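Local coordinates for protein bile acid 7a-dehydratase, BaiE (Clostridium hiranonis DSM 13275, PDB 4L8P) that probably catalyses the 7-alpha-dehydration of bile-acid intermediates, a lyase reaction that eliminates water from the steroid nucleus, at residues K135-N140 / H170-P175; K96-M101 / L127-G132; C52-L57 / S100-H105; W121-N126 / A143-K148. One frame throughout, in Å; residues are numbered along the deposited sequence. Where two conformers were deposited one is given.

Contact 1. Residues K135-N140 / H170-P175; sequences KNVGIN and HFMRDP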
loop_
_atom_site.group_PDB
_atom_site.type_symbol
_atom_site.label_atom_id
_atom_site.label_comp_id
_atom_site.label_asym_id
_atom_site.label_seq_id
_atom_site.Cartn_x
_atom_site.Cartn_y
_atom_site.Cartn_z
ATOM N N LYS A 135 -28.457 -9.859 0.881
ATOM C CA LYS A 135 -28.023 -10.201 -0.479
ATOM C C LYS A 135 -28.020 -8.979 -1.382
ATOM O O LYS A 135 -29.016 -8.252 -1.405
ATOM C CB LYS A 135 -28.931 -11.270 -1.127
ATOM C CG LYS A 135 -28.445 -11.751 -2.480
ATOM C CD LYS A 135 -29.233 -12.987 -2.938
ATOM C CE LYS A 135 -28.702 -13.537 -4.253
ATOM N NZ LYS A 135 -29.468 -14.723 -4.762
ATOM N N ASN A 136 -26.903 -8.777 -2.096
ATOM C CA ASN A 136 -26.674 -7.687 -3.050
ATOM C C ASN A 136 -26.358 -6.309 -2.442
ATOM O O ASN A 136 -26.104 -5.351 -3.173
ATOM C CB ASN A 136 -27.789 -7.577 -4.101
ATOM C CG ASN A 136 -27.889 -8.811 -4.973
ATOM O OD1 ASN A 136 -26.876 -9.343 -5.434
ATOM N ND2 ASN A 136 -29.123 -9.273 -5.206
ATOM N N VAL A 137 -26.289 -6.226 -1.118
ATOM C CA VAL A 137 -25.804 -5.003 -0.479
ATOM C C VAL A 137 -24.318 -4.902 -0.728
ATOM O O VAL A 137 -23.584 -5.889 -0.566
ATOM C CB VAL A 137 -26.104 -4.955 1.050
ATOM C CG1 VAL A 137 -25.322 -3.840 1.731
ATOM C CG2 VAL A 137 -27.597 -4.798 1.289
ATOM N N GLY A 138 -23.871 -3.710 -1.138
ATOM C CA GLY A 138 -22.442 -3.373 -1.137
ATOM C C GLY A 138 -22.206 -2.204 -0.197
ATOM O O GLY A 138 -23.073 -1.341 -0.045
ATOM N N ILE A 139 -21.063 -2.209 0.473
ATOM C CA ILE A 139 -20.635 -1.119 1.349
ATOM C C ILE A 139 -19.190 -0.805 0.989
ATOM O O ILE A 139 -18.348 -1.713 0.981
ATOM C CB ILE A 139 -20.737 -1.493 2.837
ATOM C CG1 ILE A 139 -22.176 -1.863 3.224
ATOM C CG2 ILE A 139 -20.224 -0.349 3.718
ATOM C CD1 ILE A 139 -22.278 -2.534 4.575
ATOM N N ASN A 140 -18.898 0.467 0.718
ATOM C CA ASN A 140 -17.522 0.951 0.473
ATOM C C ASN A 140 -17.221 2.093 1.453
ATOM O O ASN A 140 -18.105 2.877 1.773
ATOM C CB ASN A 140 -17.368 1.562 -0.933
ATOM C CG ASN A 140 -17.604 0.572 -2.053
ATOM O OD1 ASN A 140 -17.276 -0.595 -1.933
ATOM N ND2 ASN A 140 -18.164 1.053 -3.155
ATOM N N HIS A 170 -23.528 2.919 1.362
ATOM C CA HIS A 170 -24.288 1.670 1.245
ATOM C C HIS A 170 -25.153 1.767 -0.001
ATOM O O HIS A 170 -25.766 2.804 -0.293
ATOM C CB HIS A 170 -25.217 1.469 2.453
ATOM C CG HIS A 170 -24.517 1.276 3.765
ATOM N ND1 HIS A 170 -24.964 0.369 4.704
ATOM C CD2 HIS A 170 -23.429 1.871 4.305
ATOM C CE1 HIS A 170 -24.171 0.401 5.758
ATOM N NE2 HIS A 170 -23.246 1.320 5.553
ATOM N N PHE A 171 -25.234 0.654 -0.730
ATOM C CA PHE A 171 -25.949 0.621 -2.008
ATOM C C PHE A 171 -26.349 -0.814 -2.349
ATOM O O PHE A 171 -25.849 -1.745 -1.739
ATOM C CB PHE A 171 -25.063 1.224 -3.111
ATOM C CG PHE A 171 -23.698 0.609 -3.186
ATOM C CD1 PHE A 171 -23.465 -0.535 -3.949
ATOM C CD2 PHE A 171 -22.640 1.155 -2.463
ATOM C CE1 PHE A 171 -22.210 -1.107 -3.999
ATOM C CE2 PHE A 171 -21.402 0.571 -2.473
ATOM C CZ PHE A 171 -21.176 -0.555 -3.253
HETATM N N MSE A 172 -27.281 -0.953 -3.295
HETATM C CA MSE A 172 -27.709 -2.277 -3.790
HETATM C C MSE A 172 -26.973 -2.519 -5.083
HETATM O O MSE A 172 -26.988 -1.677 -5.973
HETATM C CB MSE A 172 -29.207 -2.338 -4.065
HETATM C CG MSE A 172 -30.038 -2.173 -2.809
HETATM SE SE MSE A 172 -29.698 -3.596 -1.524
HETATM C CE MSE A 172 -30.159 -5.167 -2.586
ATOM N N ARG A 173 -26.311 -3.666 -5.181
ATOM C CA ARG A 173 -25.594 -4.052 -6.371
ATOM C C ARG A 173 -26.554 -4.675 -7.379
ATOM O O ARG A 173 -27.479 -5.389 -7.023
ATOM C CB ARG A 173 -24.525 -5.083 -6.016
ATOM C CG ARG A 173 -23.375 -4.549 -5.160
ATOM C CD ARG A 173 -22.643 -5.675 -4.453
ATOM N NE ARG A 173 -22.305 -6.728 -5.412
ATOM C CZ ARG A 173 -21.230 -6.752 -6.202
ATOM N NH1 ARG A 173 -20.328 -5.767 -6.226
ATOM N NH2 ARG A 173 -21.086 -7.774 -7.049
ATOM N N ASP A 174 -26.286 -4.428 -8.647
ATOM C CA ASP A 174 -27.067 -5.030 -9.733
ATOM C C ASP A 174 -26.938 -6.564 -9.670
ATOM O O ASP A 174 -25.824 -7.084 -9.727
ATOM C CB ASP A 174 -26.542 -4.470 -11.060
ATOM C CG ASP A 174 -27.350 -4.919 -12.262
ATOM O OD1 ASP A 174 -28.157 -5.867 -12.178
ATOM O OD2 ASP A 174 -27.176 -4.297 -13.321
ATOM N N PRO A 175 -28.074 -7.298 -9.563
ATOM C CA PRO A 175 -27.923 -8.757 -9.464
ATOM C C PRO A 175 -27.437 -9.410 -10.763
ATOM O O PRO A 175 -27.041 -10.573 -10.738
ATOM C CB PRO A 175 -29.338 -9.232 -9.088
ATOM C CG PRO A 175 -30.212 -8.199 -9.687
ATOM C CD PRO A 175 -29.496 -6.898 -9.479
HETATM O O HOH W 1 -23.809 -8.994 -4.715
#

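Contact 2. Residues K96-M101 / L127-G132; sequences KEEISM and LIFTDG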
loop_
_atom_site.group_PDB
_atom_site.type_symbol
_atom_site.label_atom_id
_atom_site.label_comp_id
_atom_site.label_asym_id
_atom_site.label_seq_id
_atom_site.Cartn_x
_atom_site.Cartn_y
_atom_site.Cartn_z
ATOM N N LYS A 96 -19.860 -16.093 6.204
ATOM C CA LYS A 96 -19.443 -16.601 4.885
ATOM C C LYS A 96 -20.099 -15.835 3.735
ATOM O O LYS A 96 -19.487 -15.683 2.680
ATOM C CB LYS A 96 -19.749 -18.098 4.745
ATOM C CG LYS A 96 -18.904 -18.986 5.655
ATOM C CD LYS A 96 -17.504 -19.231 5.106
ATOM C CE LYS A 96 -17.417 -20.563 4.371
ATOM N NZ LYS A 96 -16.068 -20.799 3.788
ATOM N N GLU A 97 -21.321 -15.321 3.948
ATOM C CA GLU A 97 -22.054 -14.584 2.912
ATOM C C GLU A 97 -21.513 -13.192 2.672
ATOM O O GLU A 97 -22.013 -12.517 1.771
ATOM C CB GLU A 97 -23.546 -14.352 3.250
ATOM C CG GLU A 97 -24.342 -15.459 3.871
ATOM C CD GLU A 97 -24.148 -15.460 5.365
ATOM O OE1 GLU A 97 -24.791 -14.670 6.114
ATOM O OE2 GLU A 97 -23.309 -16.263 5.749
ATOM N N GLU A 98 -20.556 -12.728 3.495
ATOM C CA GLU A 98 -19.964 -11.410 3.323
ATOM C C GLU A 98 -18.524 -11.509 2.811
ATOM O O GLU A 98 -17.644 -11.963 3.531
ATOM C CB GLU A 98 -19.999 -10.632 4.643
ATOM C CG GLU A 98 -19.414 -9.223 4.552
ATOM C CD GLU A 98 -19.425 -8.451 5.854
ATOM O OE1 GLU A 98 -20.160 -8.808 6.808
ATOM O OE2 GLU A 98 -18.691 -7.442 5.905
ATOM N N ILE A 99 -18.295 -11.081 1.568
ATOM C CA ILE A 99 -16.941 -10.900 1.041
ATOM C C ILE A 99 -16.465 -9.554 1.577
ATOM O O ILE A 99 -17.159 -8.541 1.402
ATOM C CB ILE A 99 -16.916 -10.832 -0.509
ATOM C CG1 ILE A 99 -17.465 -12.132 -1.133
ATOM C CG2 ILE A 99 -15.536 -10.486 -1.035
ATOM C CD1 ILE A 99 -17.771 -12.020 -2.623
ATOM N N SER A 100 -15.276 -9.530 2.181
ATOM C CA SER A 100 -14.675 -8.275 2.660
ATOM C C SER A 100 -13.276 -8.091 2.093
ATOM O O SER A 100 -12.544 -9.059 1.841
ATOM C CB SER A 100 -14.619 -8.218 4.191
ATOM O OG SER A 100 -13.781 -9.232 4.716
HETATM N N MSE A 101 -12.920 -6.831 1.882
HETATM C CA MSE A 101 -11.562 -6.443 1.503
HETATM C C MSE A 101 -11.208 -5.205 2.292
HETATM O O MSE A 101 -11.733 -4.126 2.019
HETATM C CB MSE A 101 -11.461 -6.245 -0.020
HETATM C CG MSE A 101 -11.333 -7.586 -0.767
HETATM SE SE MSE A 101 -11.606 -7.413 -2.708
HETATM C CE MSE A 101 -9.977 -6.327 -2.967
ATOM N N LEU A 127 -17.163 -4.189 1.025
ATOM C CA LEU A 127 -17.925 -5.325 1.538
ATOM C C LEU A 127 -19.000 -5.658 0.517
ATOM O O LEU A 127 -19.643 -4.753 -0.030
ATOM C CB LEU A 127 -18.565 -5.015 2.892
ATOM C CG LEU A 127 -17.719 -4.346 3.981
ATOM C CD1 LEU A 127 -18.647 -4.068 5.160
ATOM C CD2 LEU A 127 -16.506 -5.178 4.389
ATOM N N ILE A 128 -19.177 -6.959 0.259
ATOM C CA ILE A 128 -20.222 -7.468 -0.645
ATOM C C ILE A 128 -20.959 -8.635 0.033
ATOM O O ILE A 128 -20.343 -9.605 0.462
ATOM C CB ILE A 128 -19.618 -7.961 -1.985
ATOM C CG1 ILE A 128 -18.920 -6.795 -2.720
ATOM C CG2 ILE A 128 -20.686 -8.633 -2.859
ATOM C CD1 ILE A 128 -18.024 -7.210 -3.867
ATOM N N PHE A 129 -22.274 -8.515 0.133
ATOM C CA PHE A 129 -23.114 -9.595 0.648
ATOM C C PHE A 129 -23.672 -10.383 -0.544
ATOM O O PHE A 129 -24.336 -9.814 -1.420
ATOM C CB PHE A 129 -24.225 -9.018 1.531
ATOM C CG PHE A 129 -23.722 -8.453 2.828
ATOM C CD1 PHE A 129 -23.301 -7.125 2.912
ATOM C CD2 PHE A 129 -23.637 -9.264 3.965
ATOM C CE1 PHE A 129 -22.815 -6.610 4.105
ATOM C CE2 PHE A 129 -23.160 -8.753 5.159
ATOM C CZ PHE A 129 -22.755 -7.428 5.231
ATOM N N THR A 130 -23.434 -11.697 -0.560
ATOM C CA THR A 130 -23.781 -12.524 -1.727
ATOM C C THR A 130 -25.062 -13.294 -1.554
ATOM O O THR A 130 -25.634 -13.752 -2.547
ATOM C CB THR A 130 -22.668 -13.548 -2.040
ATOM O OG1 THR A 130 -22.442 -14.374 -0.903
ATOM C CG2 THR A 130 -21.372 -12.830 -2.389
ATOM N N ASP A 131 -25.480 -13.499 -0.311
ATOM C CA ASP A 131 -26.634 -14.369 0.002
ATOM C C ASP A 131 -27.190 -13.885 1.312
ATOM O O ASP A 131 -26.592 -13.024 1.949
ATOM C CB ASP A 131 -26.230 -15.855 0.122
ATOM C CG ASP A 131 -25.588 -16.408 -1.161
ATOM O OD1 ASP A 131 -26.339 -16.835 -2.070
ATOM O OD2 ASP A 131 -24.332 -16.376 -1.288
ATOM N N GLY A 132 -28.343 -14.418 1.710
ATOM C CA GLY A 132 -28.978 -14.025 2.966
ATOM C C GLY A 132 -29.813 -12.754 2.876
ATOM O O GLY A 132 -30.169 -12.301 1.778
HETATM O O HOH W 2 -19.980 -15.167 0.108
#

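Contact 3. Residues C52-L57 / S100-H105; sequences CLDGKL and SMHMGH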
loop_
_atom_site.group_PDB
_atom_site.type_symbol
_atom_site.label_atom_id
_atom_site.label_comp_id
_atom_site.label_asym_id
_atom_site.label_seq_id
_atom_site.Cartn_x
_atom_site.Cartn_y
_atom_site.Cartn_z
ATOM N N CYS A 52 -5.889 -12.358 7.482
ATOM C CA CYS A 52 -6.704 -13.282 8.273
ATOM C C CYS A 52 -8.159 -12.801 8.407
ATOM O O CYS A 52 -9.085 -13.626 8.401
ATOM C CB CYS A 52 -6.094 -13.507 9.642
ATOM S SG CYS A 52 -4.519 -14.384 9.584
ATOM N N LEU A 53 -8.346 -11.487 8.535
ATOM C CA LEU A 53 -9.676 -10.901 8.632
ATOM C C LEU A 53 -10.505 -11.224 7.387
ATOM O O LEU A 53 -11.626 -11.725 7.474
ATOM C CB LEU A 53 -9.571 -9.387 8.819
ATOM C CG LEU A 53 -10.861 -8.552 8.881
ATOM C CD1 LEU A 53 -11.684 -8.962 10.084
ATOM C CD2 LEU A 53 -10.531 -7.090 8.958
ATOM N N ASP A 54 -9.939 -10.913 6.223
ATOM C CA ASP A 54 -10.659 -11.111 4.967
ATOM C C ASP A 54 -10.722 -12.570 4.561
ATOM O O ASP A 54 -11.706 -13.008 3.948
ATOM C CB ASP A 54 -10.059 -10.225 3.899
ATOM C CG ASP A 54 -10.273 -8.751 4.182
ATOM O OD1 ASP A 54 -11.284 -8.369 4.827
ATOM O OD2 ASP A 54 -9.405 -7.973 3.765
ATOM N N GLY A 55 -9.713 -13.337 4.935
ATOM C CA GLY A 55 -9.763 -14.785 4.726
ATOM C C GLY A 55 -10.632 -15.522 5.724
ATOM O O GLY A 55 -10.863 -16.713 5.535
ATOM N N LYS A 56 -11.149 -14.829 6.746
ATOM C CA LYS A 56 -11.970 -15.434 7.816
ATOM C C LYS A 56 -11.221 -16.555 8.573
ATOM O O LYS A 56 -11.815 -17.579 8.953
ATOM C CB LYS A 56 -13.331 -15.934 7.277
ATOM C CG LYS A 56 -14.107 -14.860 6.513
ATOM C CD LYS A 56 -15.472 -15.329 6.037
ATOM C CE LYS A 56 -16.075 -14.331 5.049
ATOM N NZ LYS A 56 -16.429 -13.033 5.674
ATOM N N LEU A 57 -9.915 -16.346 8.741
ATOM C CA LEU A 57 -9.037 -17.285 9.446
ATOM C C LEU A 57 -8.972 -16.841 10.898
ATOM O O LEU A 57 -8.014 -16.186 11.330
ATOM C CB LEU A 57 -7.655 -17.306 8.797
ATOM C CG LEU A 57 -7.620 -17.644 7.295
ATOM C CD1 LEU A 57 -6.188 -17.524 6.762
ATOM C CD2 LEU A 57 -8.196 -19.031 7.061
ATOM N N SER A 100 -15.276 -9.530 2.181
ATOM C CA SER A 100 -14.675 -8.275 2.660
ATOM C C SER A 100 -13.276 -8.091 2.093
ATOM O O SER A 100 -12.544 -9.059 1.841
ATOM C CB SER A 100 -14.619 -8.218 4.191
ATOM O OG SER A 100 -13.781 -9.232 4.716
HETATM N N MSE A 101 -12.920 -6.831 1.882
HETATM C CA MSE A 101 -11.562 -6.443 1.503
HETATM C C MSE A 101 -11.208 -5.205 2.292
HETATM O O MSE A 101 -11.733 -4.126 2.019
HETATM C CB MSE A 101 -11.461 -6.245 -0.020
HETATM C CG MSE A 101 -11.333 -7.586 -0.767
HETATM SE SE MSE A 101 -11.606 -7.413 -2.708
HETATM C CE MSE A 101 -9.977 -6.327 -2.967
ATOM N N HIS A 102 -10.296 -5.355 3.261
ATOM C CA HIS A 102 -9.750 -4.248 4.054
ATOM C C HIS A 102 -8.324 -4.035 3.602
ATOM O O HIS A 102 -7.439 -4.872 3.856
ATOM C CB HIS A 102 -9.771 -4.626 5.542
ATOM C CG HIS A 102 -11.139 -4.772 6.094
ATOM N ND1 HIS A 102 -11.869 -5.928 5.959
ATOM C CD2 HIS A 102 -11.910 -3.913 6.811
ATOM C CE1 HIS A 102 -13.056 -5.759 6.516
ATOM N NE2 HIS A 102 -13.095 -4.556 7.074
HETATM N N MSE A 103 -8.112 -2.937 2.884
HETATM C CA MSE A 103 -6.865 -2.660 2.168
HETATM C C MSE A 103 -6.155 -1.510 2.860
HETATM O O MSE A 103 -6.625 -0.365 2.843
HETATM C CB MSE A 103 -7.201 -2.350 0.710
HETATM C CG MSE A 103 -7.756 -3.621 0.044
HETATM SE SE MSE A 103 -8.571 -3.199 -1.703
HETATM C CE MSE A 103 -10.176 -2.366 -0.982
ATOM N N GLY A 104 -5.028 -1.825 3.507
ATOM C CA GLY A 104 -4.221 -0.834 4.186
ATOM C C GLY A 104 -3.221 -0.189 3.238
ATOM O O GLY A 104 -2.605 -0.859 2.351
ATOM N N HIS A 105 -3.044 1.111 3.446
ATOM C CA HIS A 105 -2.096 1.929 2.699
ATOM C C HIS A 105 -1.270 2.820 3.620
ATOM O O HIS A 105 -1.701 3.172 4.747
ATOM C CB HIS A 105 -2.786 2.880 1.719
ATOM C CG HIS A 105 -3.815 2.247 0.864
ATOM N ND1 HIS A 105 -5.061 1.895 1.338
ATOM C CD2 HIS A 105 -3.791 1.891 -0.441
ATOM C CE1 HIS A 105 -5.765 1.367 0.357
ATOM N NE2 HIS A 105 -5.012 1.346 -0.720
HETATM O O HOH W 3 -14.208 -11.364 6.283
HETATM O O HOH W 4 -13.313 -11.680 2.131
#

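Contact 4. Residues W121-N126 / A143-K148; sequences WYLEDN and AFYTDK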
loop_
_atom_site.group_PDB
_atom_site.type_symbol
_atom_site.label_atom_id
_atom_site.label_comp_id
_atom_site.label_asym_id
_atom_site.label_seq_id
_atom_site.Cartn_x
_atom_site.Cartn_y
_atom_site.Cartn_z
ATOM N N TRP A 121 -2.649 4.054 9.741
ATOM C CA TRP A 121 -2.920 3.322 8.519
ATOM C C TRP A 121 -4.066 4.001 7.812
ATOM O O TRP A 121 -5.004 4.455 8.454
ATOM C CB TRP A 121 -3.307 1.868 8.791
ATOM C CG TRP A 121 -2.155 1.035 9.308
ATOM C CD1 TRP A 121 -1.766 0.885 10.615
ATOM C CD2 TRP A 121 -1.223 0.311 8.517
ATOM N NE1 TRP A 121 -0.648 0.103 10.679
ATOM C CE2 TRP A 121 -0.302 -0.295 9.408
ATOM C CE3 TRP A 121 -1.110 0.044 7.145
ATOM C CZ2 TRP A 121 0.748 -1.117 8.943
ATOM C CZ3 TRP A 121 -0.099 -0.788 6.697
ATOM C CH2 TRP A 121 0.801 -1.385 7.595
ATOM N N TYR A 122 -4.005 3.990 6.484
ATOM C CA TYR A 122 -5.045 4.598 5.617
ATOM C C TYR A 122 -5.798 3.396 5.034
ATOM O O TYR A 122 -5.238 2.635 4.240
ATOM C CB TYR A 122 -4.370 5.430 4.498
ATOM C CG TYR A 122 -5.315 6.303 3.668
ATOM C CD1 TYR A 122 -6.592 5.868 3.301
ATOM C CD2 TYR A 122 -4.916 7.565 3.250
ATOM C CE1 TYR A 122 -7.442 6.681 2.542
ATOM C CE2 TYR A 122 -5.752 8.389 2.502
ATOM C CZ TYR A 122 -7.006 7.933 2.142
ATOM O OH TYR A 122 -7.852 8.764 1.428
ATOM N N LEU A 123 -7.035 3.189 5.471
ATOM C CA LEU A 123 -7.843 2.015 5.106
ATOM C C LEU A 123 -8.832 2.342 4.011
ATOM O O LEU A 123 -9.512 3.344 4.094
ATOM C CB LEU A 123 -8.649 1.536 6.314
ATOM C CG LEU A 123 -8.081 0.367 7.063
ATOM C CD1 LEU A 123 -8.188 -0.923 6.219
ATOM C CD2 LEU A 123 -6.654 0.713 7.484
ATOM N N GLU A 124 -8.927 1.481 3.010
ATOM C CA GLU A 124 -10.118 1.370 2.154
ATOM C C GLU A 124 -10.785 0.018 2.439
ATOM O O GLU A 124 -10.112 -0.994 2.459
ATOM C CB GLU A 124 -9.757 1.418 0.659
ATOM C CG GLU A 124 -11.022 1.434 -0.156
ATOM C CD GLU A 124 -10.891 1.332 -1.633
ATOM O OE1 GLU A 124 -9.775 1.059 -2.192
ATOM O OE2 GLU A 124 -11.988 1.473 -2.260
ATOM N N ASP A 125 -12.116 0.010 2.605
ATOM C CA ASP A 125 -12.863 -1.213 2.813
ATOM C C ASP A 125 -13.957 -1.348 1.761
ATOM O O ASP A 125 -14.579 -0.362 1.371
ATOM C CB ASP A 125 -13.461 -1.297 4.211
ATOM C CG ASP A 125 -14.331 -0.130 4.549
ATOM O OD1 ASP A 125 -13.807 0.992 4.585
ATOM O OD2 ASP A 125 -15.535 -0.329 4.819
ATOM N N ASN A 126 -14.123 -2.565 1.257
ATOM C CA ASN A 126 -15.206 -2.916 0.353
ATOM C C ASN A 126 -15.840 -4.200 0.907
ATOM O O ASN A 126 -15.135 -5.147 1.284
ATOM C CB ASN A 126 -14.698 -3.229 -1.050
ATOM C CG ASN A 126 -14.032 -2.052 -1.763
ATOM O OD1 ASN A 126 -14.090 -0.873 -1.354
ATOM N ND2 ASN A 126 -13.381 -2.372 -2.848
ATOM N N ALA A 143 -11.066 5.071 5.909
ATOM C CA ALA A 143 -10.847 5.473 7.285
ATOM C C ALA A 143 -9.380 5.724 7.575
ATOM O O ALA A 143 -8.515 5.099 6.964
ATOM C CB ALA A 143 -11.393 4.401 8.231
ATOM N N PHE A 144 -9.119 6.640 8.520
ATOM C CA PHE A 144 -7.782 6.830 9.078
ATOM C C PHE A 144 -7.782 6.125 10.432
ATOM O O PHE A 144 -8.494 6.543 11.339
ATOM C CB PHE A 144 -7.489 8.309 9.291
ATOM C CG PHE A 144 -7.507 9.129 8.029
ATOM C CD1 PHE A 144 -6.642 8.830 7.000
ATOM C CD2 PHE A 144 -8.361 10.245 7.905
ATOM C CE1 PHE A 144 -6.625 9.605 5.836
ATOM C CE2 PHE A 144 -8.341 11.019 6.748
ATOM C CZ PHE A 144 -7.479 10.675 5.729
ATOM N N TYR A 145 -6.952 5.097 10.560
ATOM C CA TYR A 145 -6.784 4.320 11.810
ATOM C C TYR A 145 -5.496 4.727 12.478
ATOM O O TYR A 145 -4.485 5.019 11.805
ATOM C CB TYR A 145 -6.725 2.822 11.487
ATOM C CG TYR A 145 -8.087 2.173 11.433
ATOM C CD1 TYR A 145 -8.894 2.286 10.317
ATOM C CD2 TYR A 145 -8.601 1.491 12.544
ATOM C CE1 TYR A 145 -10.157 1.717 10.282
ATOM C CE2 TYR A 145 -9.867 0.910 12.507
ATOM C CZ TYR A 145 -10.636 1.028 11.376
ATOM O OH TYR A 145 -11.893 0.465 11.328
ATOM N N THR A 146 -5.542 4.793 13.804
ATOM C CA THR A 146 -4.346 4.899 14.628
ATOM C C THR A 146 -4.311 3.736 15.625
ATOM O O THR A 146 -5.034 3.733 16.623
ATOM C CB THR A 146 -4.264 6.274 15.324
ATOM O OG1 THR A 146 -4.320 7.299 14.316
ATOM C CG2 THR A 146 -2.973 6.400 16.079
ATOM N N ASP A 147 -3.449 2.759 15.341
ATOM C CA ASP A 147 -3.300 1.518 16.124
ATOM C C ASP A 147 -2.300 1.731 17.259
ATOM O O ASP A 147 -1.368 2.549 17.117
ATOM C CB ASP A 147 -2.673 0.397 15.296
ATOM C CG ASP A 147 -3.548 -0.118 14.161
ATOM O OD1 ASP A 147 -4.768 0.205 14.064
ATOM O OD2 ASP A 147 -3.018 -0.918 13.366
ATOM N N LYS A 148 -2.458 0.942 18.316
ATOM C CA LYS A 148 -1.477 0.848 19.387
ATOM C C LYS A 148 -1.016 -0.620 19.445
ATOM O O LYS A 148 -1.853 -1.554 19.441
ATOM C CB LYS A 148 -2.060 1.266 20.737
ATOM C CG LYS A 148 -2.582 2.691 20.787
ATOM C CD LYS A 148 -1.450 3.707 20.657
ATOM C CE LYS A 148 -1.937 5.143 20.508
ATOM N NZ LYS A 148 -0.764 6.059 20.594
#

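Contact 1. Residues K135-N140 / H170-P175
His170 lays its imidazole alongside Ile139; Ile139 CG1 sits 3.8 Å from the His170 ring centroid, almost directly above its centre, while His170 NE2 is hydrogen-bonded to Glu168. Phe171 exchanges both backbone bonds with Gly138. A chi1 of 52° puts its CG between the backbone N and carbonyl carbon and folds the ring back over the glycine, whose O lies 3.4 Å above the Phe171 ring plane. Met172, present as selenomethionine, bends at chi2 and chi3, so that SE reaches Val137 CG2 at 3.7 Å and CE comes close to Lys135 O. Arg173 N donates a short, straight bond to Asn136 O (2.6 Å, 172°). A water joins Arg173 NE to Asn136 OD1, whereas Arg173 NH1 forms a salt bridge with Glu169 of the third subunit. Hydrogen-bonded Gly138–Phe171, flanked by non-hydrogen-bonded Val137–Met172 and Ile139–His170, gives the alternation of an antiparallel ladder, here at the open end of the hairpin of strands 137-152 and 155-172 in the sheet of a SnoaL-like (cystatin-like) fold.

Contact 2. Residues K96-M101 / L127-G132
The ring of Phe129 carries the side chain of Glu98 over one face: CG stands 3.8 Å above the Phe129 ring plane, displaced toward the rim. With CG anti to the backbone N (chi1 -179°) and the chain extended beyond it, Glu98 runs along the ring, its carboxylate beside CZ and turned 41° to the ring plane. Glu98 OE1 approaches Phe129 CZ at 3.3 Å, while Glu98 OE2 meets both methyls of Leu127, CD1 and CD2, at 3.5 Å. Leu127 CD2 also rests on Ser100 CB, the hydroxyl of that serine being bonded to Asp54. These residues line one face of a regular antiparallel hairpin of strands 98-111 and 116-129, with non-hydrogen-bonded pairs Glu98–Phe129 and Ser100–Leu127 on either side of the hydrogen-bonded pair Ile99–Ile128. The other face is aliphatic: Ile99 and Ile128 are neighbours there, CB to CB, and Phe167 of the third subunit packs on both. Beyond the strand ends, Thr130 N donates to Glu97 O at 2.9 Å. Thr130 OG1 donates a hydrogen bond to Asp131 OD2 and accepts one from a water that also donates to Lys96 O; Lys185 forms a salt bridge to the same OD2.

Contact 3. Residues C52-L57 / S100-H105
Four hydrogen bonds converge on the carboxylate of Asp54, at the end of a long helix. Asp54 OD1 accepts two of them: His102 ND1, at 2.8 Å and 169°, approaches on the syn lone pair, whereas Ser100 OG, at 2.6 Å, arrives on the anti side and out of the carboxylate plane. Asp54 OD2 takes the main-chain N of His102 at 2.8 Å, almost perfectly straight, and in addition the hydroxyl of Tyr122 of the third subunit. One aspartate thus grips its histidine by both ring and backbone, which fixes the rotation of the imidazole; carboxylate and ring are only 17° from coplanar. Leu53 completes the clamp. With its CG anti to the backbone N (chi1 177°), it brings CD2 over one face of the His102 ring, 3.6 Å from the centroid. A pentaethylene glycol, probably from the crystallisation liquor, lies about 4 Å from the His102 side chain and may mark a pocket beside this His–carboxylate hydrogen bond. Water also ties the segments: one molecule links Leu53 O, Lys56 NZ and Ser100 OG, another Asp54 O and Ser100 N. A Schellman motif at Lys56 ends helix 22-55, and helix 58-62 packs on Leu53 through Trp58 and Leu61. Strand 98-111 lies against strand 116-129, and farther along it His105 binds nickel together with His105 of both other subunits.

Contact 4. Residues W121-N126 / A143-K148
Tyr122 and Phe144 form an edge-to-face pair in the close-packed half of this contact, their planes 72° apart and centroids 5.0 Å apart. Phe144 CE1 stands over the rim of the tyrosine face, 3.7 Å from Tyr122 CE2. Tyr122 gets there with CG anti to its own N (chi1 -170°), lying beside Phe144 and pointing the same way. On the other side of the sheet Leu123 packs on both Ala143 and Tyr145, its CG 3.9 Å from Tyr145 CD1. Four backbone bonds lock this antiparallel ladder, two between Trp121 and Tyr145 and two between Leu123 and Ala143. Beyond it the contact thins: the strands, at 136°, diverge past Leu123, and at the opposite end Asp147, still buried, brings OD2 to 3.5 Å from Trp121 CD1. The strand turns to solvent only at Lys148, whose NZ is hydrogen-bonded to Thr118. The polar ends are engaged elsewhere: Trp121 NE1 by Tyr149, Tyr122 OH by Asp54 of the second subunit, and Asp147 by Thr161 and Lys46. Lys46 also makes a cation-pi contact with Trp121, so its charge is probably balanced by Asp147 beside the indole, a polar cluster bordering an otherwise aromatic and aliphatic interface.

Contacts 2, 4 and 1 are the successive strand pairings of one antiparallel sheet in the order 98-111, 116-129, 137-152, 155-172; contact 3 instead docks helix 22-55 onto its first strand. Contacts 3 and 4 are buried, their centres each about 8 Å from that of the chain, whereas contact 2 is partly buried and contact 1 lies at the surface, its centre about 24 Å from that of the chain. Contacts 2 and 3 share Ser100 and Met101. Chemistry follows place: carboxylate hydrogen bonds dominate at the helix, aromatic packing in contact 4, Glu98 on Phe129 and an aliphatic face in contact 2, while contact 1 is marked by the bond of Arg173 to Glu169 of another subunit.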